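Local coordinates for probable host range protein 2-3 (Myxoma virus, PDB 5CZ3), which probably plays a role in multiplication of the virus in different cell types, as a member of the C7 family of poxvirus host-range proteins, at residues Ile47-Val52 with Tyr89-Tyr94. Sequence-based numbering, arbitrary orientation.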
loop_
_atom_site.group_PDB
_atom_site.type_symbol
_atom_site.label_atom_id
_atom_site.label_comp_id
_atom_site.label_asym_id
_atom_site.label_seq_id
_atom_site.Cartn_x
_atom_site.Cartn_y
_atom_site.Cartn_z
ATOM N N ILE A 47 8.788 9.522 -6.027
ATOM C CA ILE A 47 7.470 8.908 -5.970
ATOM C C ILE A 47 6.916 8.971 -4.552
ATOM O O ILE A 47 7.514 8.440 -3.616
ATOM C CB ILE A 47 7.504 7.447 -6.449
ATOM C CG1 ILE A 47 8.042 7.374 -7.877
ATOM C CG2 ILE A 47 6.116 6.831 -6.379
ATOM C CD1 ILE A 47 8.195 5.967 -8.397
ATOM N N THR A 48 5.773 9.632 -4.401
ATOM C CA THR A 48 5.161 9.824 -3.092
ATOM C C THR A 48 4.039 8.821 -2.849
ATOM O O THR A 48 3.095 8.729 -3.635
ATOM C CB THR A 48 4.598 11.253 -2.940
ATOM O OG1 THR A 48 5.631 12.211 -3.202
ATOM C CG2 THR A 48 4.058 11.470 -1.535
ATOM N N PHE A 49 4.151 8.065 -1.762
ATOM C CA PHE A 49 3.101 7.138 -1.355
ATOM C C PHE A 49 2.371 7.655 -0.123
ATOM O O PHE A 49 3.000 8.021 0.869
ATOM C CB PHE A 49 3.668 5.750 -1.050
ATOM C CG PHE A 49 4.329 5.082 -2.220
ATOM C CD1 PHE A 49 5.656 5.336 -2.523
ATOM C CD2 PHE A 49 3.630 4.176 -3.001
ATOM C CE1 PHE A 49 6.268 4.713 -3.591
ATOM C CE2 PHE A 49 4.237 3.552 -4.072
ATOM C CZ PHE A 49 5.557 3.820 -4.367
ATOM N N ILE A 50 1.045 7.683 -0.183
ATOM C CA ILE A 50 0.249 7.927 1.011
ATOM C C ILE A 50 -0.608 6.702 1.302
ATOM O O ILE A 50 -1.447 6.310 0.491
ATOM C CB ILE A 50 -0.638 9.179 0.873
ATOM C CG1 ILE A 50 0.223 10.438 0.961
ATOM C CG2 ILE A 50 -1.701 9.203 1.961
ATOM C CD1 ILE A 50 -0.566 11.723 0.957
ATOM N N LEU A 51 -0.372 6.087 2.456
ATOM C CA LEU A 51 -1.112 4.899 2.860
ATOM C C LEU A 51 -2.083 5.237 3.978
ATOM O O LEU A 51 -1.677 5.703 5.044
ATOM C CB LEU A 51 -0.163 3.783 3.314
ATOM C CG LEU A 51 0.876 3.238 2.328
ATOM C CD1 LEU A 51 2.137 4.091 2.312
ATOM C CD2 LEU A 51 1.212 1.790 2.654
ATOM N N VAL A 52 -3.367 5.006 3.734
ATOM C CA VAL A 52 -4.380 5.239 4.753
ATOM C C VAL A 52 -4.828 3.913 5.351
ATOM O O VAL A 52 -5.581 3.161 4.733
ATOM C CB VAL A 52 -5.592 5.992 4.186
ATOM C CG1 VAL A 52 -6.625 6.223 5.278
ATOM C CG2 VAL A 52 -5.150 7.314 3.566
ATOM N N TYR A 89 0.201 6.953 6.811
ATOM C CA TYR A 89 1.621 6.881 6.490
ATOM C C TYR A 89 1.940 7.666 5.221
ATOM O O TYR A 89 1.114 7.758 4.310
ATOM C CB TYR A 89 2.067 5.427 6.314
ATOM C CG TYR A 89 1.985 4.569 7.558
ATOM C CD1 TYR A 89 0.802 3.933 7.912
ATOM C CD2 TYR A 89 3.099 4.374 8.365
ATOM C CE1 TYR A 89 0.728 3.137 9.041
ATOM C CE2 TYR A 89 3.034 3.581 9.496
ATOM C CZ TYR A 89 1.847 2.966 9.828
ATOM O OH TYR A 89 1.781 2.177 10.953
ATOM N N LYS A 90 3.142 8.227 5.163
ATOM C CA LYS A 90 3.612 8.902 3.961
ATOM C C LYS A 90 5.088 8.606 3.737
ATOM O O LYS A 90 5.918 8.858 4.610
ATOM C CB LYS A 90 3.386 10.413 4.052
ATOM C CG LYS A 90 3.896 11.183 2.838
ATOM C CD LYS A 90 3.547 12.663 2.919
ATOM C CE LYS A 90 4.073 13.422 1.707
ATOM N NZ LYS A 90 3.682 14.861 1.730
ATOM N N VAL A 91 5.414 8.064 2.569
ATOM C CA VAL A 91 6.802 7.780 2.242
ATOM C C VAL A 91 7.138 8.307 0.848
ATOM O O VAL A 91 6.322 8.247 -0.071
ATOM C CB VAL A 91 7.112 6.258 2.340
ATOM C CG1 VAL A 91 6.289 5.461 1.347
ATOM C CG2 VAL A 91 8.596 5.995 2.141
ATOM N N VAL A 92 8.339 8.857 0.713
ATOM C CA VAL A 92 8.816 9.361 -0.565
ATOM C C VAL A 92 10.117 8.664 -0.936
ATOM O O VAL A 92 11.079 8.678 -0.169
ATOM C CB VAL A 92 9.031 10.886 -0.531
ATOM C CG1 VAL A 92 9.679 11.362 -1.820
ATOM C CG2 VAL A 92 7.706 11.605 -0.291
ATOM N N ILE A 93 10.136 8.041 -2.108
ATOM C CA ILE A 93 11.336 7.374 -2.591
ATOM C C ILE A 93 11.891 8.095 -3.807
ATOM O O ILE A 93 11.163 8.789 -4.518
ATOM C CB ILE A 93 11.065 5.904 -2.958
ATOM C CG1 ILE A 93 10.022 5.818 -4.073
ATOM C CG2 ILE A 93 10.606 5.128 -1.736
ATOM C CD1 ILE A 93 9.764 4.411 -4.563
ATOM N N TYR A 94 13.187 7.932 -4.039
ATOM C CA TYR A 94 13.821 8.490 -5.221
ATOM C C TYR A 94 14.319 7.370 -6.123
ATOM O O TYR A 94 15.124 6.539 -5.702
ATOM C CB TYR A 94 14.974 9.413 -4.835
ATOM C CG TYR A 94 15.771 9.896 -6.022
ATOM C CD1 TYR A 94 15.322 10.955 -6.800
ATOM C CD2 TYR A 94 16.970 9.289 -6.370
ATOM C CE1 TYR A 94 16.047 11.396 -7.890
ATOM C CE2 TYR A 94 17.698 9.722 -7.455
ATOM C CZ TYR A 94 17.234 10.775 -8.212
ATOM O OH TYR A 94 17.958 11.213 -9.296
#
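Strands 47-52 and 89-94 illustrate how an antiparallel pair in a beta-sandwich divides its side chains between an oily interior and a wetter outside. Three hydrogen-bonded pairs, I47 with I93, F49 with V91 and L51 with Y89, each give two backbone bonds. The straightest, F49 N to V91 O at 2.8 Å, has an N-H...O angle of 174° and meets the carbonyl almost along its C=O axis; L51 N instead reaches Y89 O from above the carbonyl plane. CA-H groups of V92, K90 and I50 add contacts to the carbonyl oxygens of I47, F49 and Y89.

On the inward face, F49 is the centrepiece. Its CG lies anti to the carbonyl carbon (chi1 -62°), and the ring meets the partner strand along an edge, with V91 O near its plane. V91 CG1, in the crowded position between backbone N and carbonyl carbon (chi1 62°), comes alongside F49 CB at 3.6 Å. I93 takes the same first torsion, and its extended chain carries CD1 obliquely to the ring edge, 3.6 Å from F49 CE1. Nearer the backbone, I93 CG1 packs on I47 CB at 3.8 Å. Beyond V91, L51 and Y89 meet CB to CB, while the Y89 ring leads away.

The T48, K90 and V92 side is looser. K90, fully extended, crosses T48 obliquely, its CE 3.8 Å from T48 CG2, and V92 CG2 lies beside T48 OG1 at 3.6 Å. K90 and V92 are exposed; I50, on the same face, is buried against W151.

Within its antiparallel sheet, strand 45-54 is flanked by strands 87-95 and 10-15, while strand 79-82 borders 87-95. From the opposing sheet, strand 34-40 packs L39 against I47, F49 and I93, and strand 67-70 brings M68 onto V91 and I93.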